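Local coordinates for hyperosmolarity resistance protein Emb (PDB 6GV5), which binds surface-immobilised fibronectin as part of a giant extracellular matrix binding protein, and so mediates adherence of Staphylococcus epidermidis, at residues N78-V81 with S82-E85; Q89-A92 with K93-I97. All blocks are in the same frame, centred on the assembly; numbering follows the deposited sequence.

Contact 1. Residues N78-V81 with S82-E85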
loop_
_atom_site.group_PDB
_atom_site.type_symbol
_atom_site.label_atom_id
_atom_site.label_comp_id
_atom_site.label_asym_id
_atom_site.label_seq_id
_atom_site.Cartn_x
_atom_site.Cartn_y
_atom_site.Cartn_z
ATOM N N ASN A 78 -14.182 20.509 15.799
ATOM C CA ASN A 78 -14.600 20.717 17.180
ATOM C C ASN A 78 -13.870 19.824 18.178
ATOM O O ASN A 78 -14.136 19.911 19.381
ATOM C CB ASN A 78 -16.109 20.472 17.319
ATOM C CG ASN A 78 -16.935 21.393 16.453
ATOM O OD1 ASN A 78 -16.716 22.604 16.431
ATOM N ND2 ASN A 78 -17.888 20.823 15.726
ATOM N N GLU A 79 -12.964 18.968 17.719
ATOM C CA GLU A 79 -12.429 17.934 18.583
ATOM C C GLU A 79 -11.268 18.457 19.417
ATOM O O GLU A 79 -10.699 19.522 19.144
ATOM C CB GLU A 79 -11.978 16.729 17.750
ATOM C CG GLU A 79 -12.970 15.574 17.776
ATOM C CD GLU A 79 -13.115 14.953 19.156
ATOM O OE1 GLU A 79 -12.311 15.280 20.060
ATOM O OE2 GLU A 79 -14.039 14.145 19.348
ATOM N N ASP A 80 -10.931 17.693 20.455
ATOM C CA ASP A 80 -9.794 18.018 21.300
ATOM C C ASP A 80 -8.493 17.871 20.518
ATOM O O ASP A 80 -8.375 17.051 19.606
ATOM C CB ASP A 80 -9.755 17.108 22.523
ATOM C CG ASP A 80 -10.990 17.242 23.389
ATOM O OD1 ASP A 80 -11.550 18.358 23.466
ATOM O OD2 ASP A 80 -11.399 16.229 23.995
ATOM N N VAL A 81 -7.490 18.655 20.915
ATOM C CA VAL A 81 -6.248 18.708 20.149
ATOM C C VAL A 81 -5.590 17.335 20.074
ATOM O O VAL A 81 -4.988 16.970 19.056
ATOM C CB VAL A 81 -5.300 19.767 20.745
ATOM C CG1 VAL A 81 -4.911 19.386 22.160
ATOM C CG2 VAL A 81 -4.075 19.929 19.884
ATOM N N SER A 82 -5.689 16.537 21.140
ATOM C CA SER A 82 -5.061 15.221 21.117
ATOM C C SER A 82 -5.599 14.373 19.970
ATOM O O SER A 82 -4.836 13.691 19.275
ATOM C CB SER A 82 -5.271 14.506 22.451
ATOM O OG SER A 82 -6.647 14.303 22.720
ATOM N N GLU A 83 -6.921 14.395 19.761
ATOM C CA GLU A 83 -7.510 13.592 18.697
ATOM C C GLU A 83 -7.125 14.120 17.323
ATOM O O GLU A 83 -6.918 13.338 16.388
ATOM C CB GLU A 83 -9.032 13.545 18.834
ATOM C CG GLU A 83 -9.549 12.557 19.877
ATOM C CD GLU A 83 -9.695 13.162 21.256
ATOM O OE1 GLU A 83 -8.913 14.076 21.594
ATOM O OE2 GLU A 83 -10.598 12.725 22.005
ATOM N N LYS A 84 -7.047 15.444 17.174
ATOM C CA LYS A 84 -6.641 16.029 15.900
ATOM C C LYS A 84 -5.184 15.729 15.593
ATOM O O LYS A 84 -4.841 15.415 14.446
ATOM C CB LYS A 84 -6.895 17.536 15.916
ATOM C CG LYS A 84 -8.357 17.889 16.082
ATOM C CD LYS A 84 -8.565 19.378 16.203
ATOM C CE LYS A 84 -8.401 20.056 14.863
ATOM N NZ LYS A 84 -8.625 21.532 14.996
ATOM N N GLU A 85 -4.320 15.816 16.606
ATOM C CA GLU A 85 -2.908 15.518 16.415
ATOM C C GLU A 85 -2.696 14.054 16.055
ATOM O O GLU A 85 -1.858 13.743 15.203
ATOM C CB GLU A 85 -2.119 15.891 17.677
ATOM C CG GLU A 85 -2.115 17.380 18.016
ATOM C CD GLU A 85 -1.298 18.224 17.053
ATOM O OE1 GLU A 85 -0.164 17.825 16.697
ATOM O OE2 GLU A 85 -1.793 19.294 16.640
HETATM O O HOH W 1 -8.846 14.712 24.406
#
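D80 and E83 meet at the N-terminal start of helix 81-99, in the FIVAR region of this helical-bundle protein, with D80 in the N-cap position. The side chain of D80 makes no capping bond. Its CG stands anti to the carbonyl carbon (chi1 -61°), and the side chains of D80 and E83 lie side by side, E83 OE1 3.3 Å from D80 CB, with the carboxylate planes 61° apart. The close part of the contact is at the backbone. The carbonyl O of D80 takes the N-H of K84, 3.2 Å from O to N, and more weakly that of E83. One residue on, V81 O receives E85 N at 2.8 Å, while V81 CG2 lies 3.7 Å from E85 CG where the two side chains cross at the surface. K84 lays its aliphatic part back over the loop, its CD 3.6 Å from E79 O, and also touches Y76.

The other side is polar and reached by an ordered water, and three acids gather there. E79 turns OE1 back to accept the N-H of D80, which leaves that oxygen 3.6 Å from E83 OE2. Such crowding of like charges would probably raise the affinity of one of the carboxylates for a proton, although the nearby helix start should ease the repulsion. The water links two of the acids, donating to D80 OD2 at 3.0 Å and to E83 OE1 at 2.9 Å.

Contact 2. Residues Q89-A92 with K93-I97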
loop_
_atom_site.group_PDB
_atom_site.type_symbol
_atom_site.label_atom_id
_atom_site.label_comp_id
_atom_site.label_asym_id
_atom_site.label_seq_id
_atom_site.Cartn_x
_atom_site.Cartn_y
_atom_site.Cartn_z
ATOM N N GLN A 89 -0.824 12.909 12.635
ATOM C CA GLN A 89 0.350 12.045 12.715
ATOM C C GLN A 89 0.162 10.800 11.855
ATOM O O GLN A 89 1.063 10.396 11.107
ATOM C CB GLN A 89 0.606 11.635 14.166
ATOM C CG GLN A 89 1.092 12.737 15.090
ATOM C CD GLN A 89 1.101 12.310 16.556
ATOM O OE1 GLN A 89 0.830 11.150 16.887
ATOM N NE2 GLN A 89 1.400 13.251 17.439
ATOM N N ALA A 90 -1.017 10.165 11.967
ATOM C CA ALA A 90 -1.265 8.941 11.198
ATOM C C ALA A 90 -1.310 9.224 9.703
ATOM O O ALA A 90 -0.752 8.459 8.902
ATOM C CB ALA A 90 -2.561 8.286 11.670
ATOM N N ILE A 91 -1.966 10.320 9.297
ATOM C CA ILE A 91 -2.016 10.668 7.879
ATOM C C ILE A 91 -0.614 10.935 7.344
ATOM O O ILE A 91 -0.259 10.491 6.249
ATOM C CB ILE A 91 -2.940 11.881 7.666
ATOM C CG1 ILE A 91 -4.404 11.496 7.843
ATOM C CG2 ILE A 91 -2.703 12.533 6.295
ATOM C CD1 ILE A 91 -4.941 10.504 6.822
ATOM N N ALA A 92 0.214 11.638 8.121
ATOM C CA ALA A 92 1.577 11.923 7.692
ATOM C C ALA A 92 2.380 10.648 7.488
ATOM O O ALA A 92 3.180 10.561 6.549
ATOM C CB ALA A 92 2.250 12.837 8.718
ATOM N N LYS A 93 2.197 9.653 8.360
ATOM C CA LYS A 93 2.892 8.381 8.173
ATOM C C LYS A 93 2.451 7.719 6.872
ATOM O O LYS A 93 3.273 7.173 6.126
ATOM C CB LYS A 93 2.633 7.456 9.356
ATOM C CG LYS A 93 3.281 7.880 10.661
ATOM C CD LYS A 93 2.945 6.890 11.776
ATOM C CE LYS A 93 3.524 7.320 13.120
ATOM N NZ LYS A 93 5.011 7.221 13.152
ATOM N N GLY A 94 1.153 7.749 6.583
ATOM C CA GLY A 94 0.692 7.209 5.316
ATOM C C GLY A 94 1.266 7.937 4.117
ATOM O O GLY A 94 1.629 7.309 3.121
ATOM N N GLN A 95 1.343 9.269 4.188
ATOM C CA GLN A 95 1.917 10.048 3.099
ATOM C C GLN A 95 3.383 9.705 2.894
ATOM O O GLN A 95 3.863 9.641 1.754
ATOM C CB GLN A 95 1.761 11.542 3.393
ATOM C CG GLN A 95 0.349 12.027 3.298
ATOM C CD GLN A 95 0.189 13.422 3.846
ATOM O OE1 GLN A 95 1.056 13.913 4.573
ATOM N NE2 GLN A 95 -0.915 14.076 3.500
ATOM N N GLU A 96 4.111 9.485 3.987
ATOM C CA GLU A 96 5.514 9.095 3.893
ATOM C C GLU A 96 5.674 7.821 3.076
ATOM O O GLU A 96 6.584 7.713 2.245
ATOM C CB GLU A 96 6.094 8.908 5.294
ATOM C CG GLU A 96 7.596 8.649 5.331
ATOM C CD GLU A 96 8.414 9.905 5.081
ATOM O OE1 GLU A 96 7.831 11.013 5.111
ATOM O OE2 GLU A 96 9.638 9.785 4.854
ATOM N N ILE A 97 4.797 6.840 3.298
ATOM C CA ILE A 97 4.876 5.593 2.545
ATOM C C ILE A 97 4.581 5.836 1.070
ATOM O O ILE A 97 5.331 5.399 0.189
ATOM C CB ILE A 97 3.914 4.549 3.143
ATOM C CG1 ILE A 97 4.372 4.164 4.546
ATOM C CG2 ILE A 97 3.836 3.332 2.240
ATOM C CD1 ILE A 97 3.380 3.324 5.315
#
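Q95 reaches back across I91, one turn earlier in helix 81-99, and the two side chains pass each other at a slant. The methyl CG2 of I91 does the touching, lying 3.7 Å from Q95 NE2 and 3.9 Å from Q95 CD. Two torsions bring the amide there: CG of Q95 sits beside the backbone N, anti to the carbonyl carbon (chi1 -71°), and the extended chain beyond it (chi2 169°) lays the amide over the preceding turn, where NE2 meets the methyl. Its CG passes 3.4 Å from I91 O, and OE1 faces the other way, toward A92 CA at 3.7 Å.

K93 leans back in the same sense, its CG 3.4 Å from Q89 O, before the chain bends at its last torsion and carries NZ away. Beneath these side chains runs regular i to i+4 bonding: Q89 O, A90 O, I91 O and A92 O accept the N-H groups of K93, G94, Q95 and E96.

A90 and G94 are buried, with A90 against I118 of helix 108-123. K93 touches E117 of that helix, Q95 meets V64 of helix 40-65, and I97 packs against both helices.

How the contacts relate
Coming from the N terminus, the chain passes helix 67-73 and a loop before contact 1, which joins the end of that loop to the first turn of helix 81-99. Contact 2 follows along the same helix, after contact 1 has closed, so the two are in series and neither nest nor cross. Their centres are about 17 Å apart, and neither closes a long loop. Contact 1 lies at the surface, far from the centre of the chain, where E79 touches L125 near the C terminus. Contact 2 lies closer in and partly buried, tying the middle and C-terminal part of helix 81-99 to helices 40-65 and 108-123.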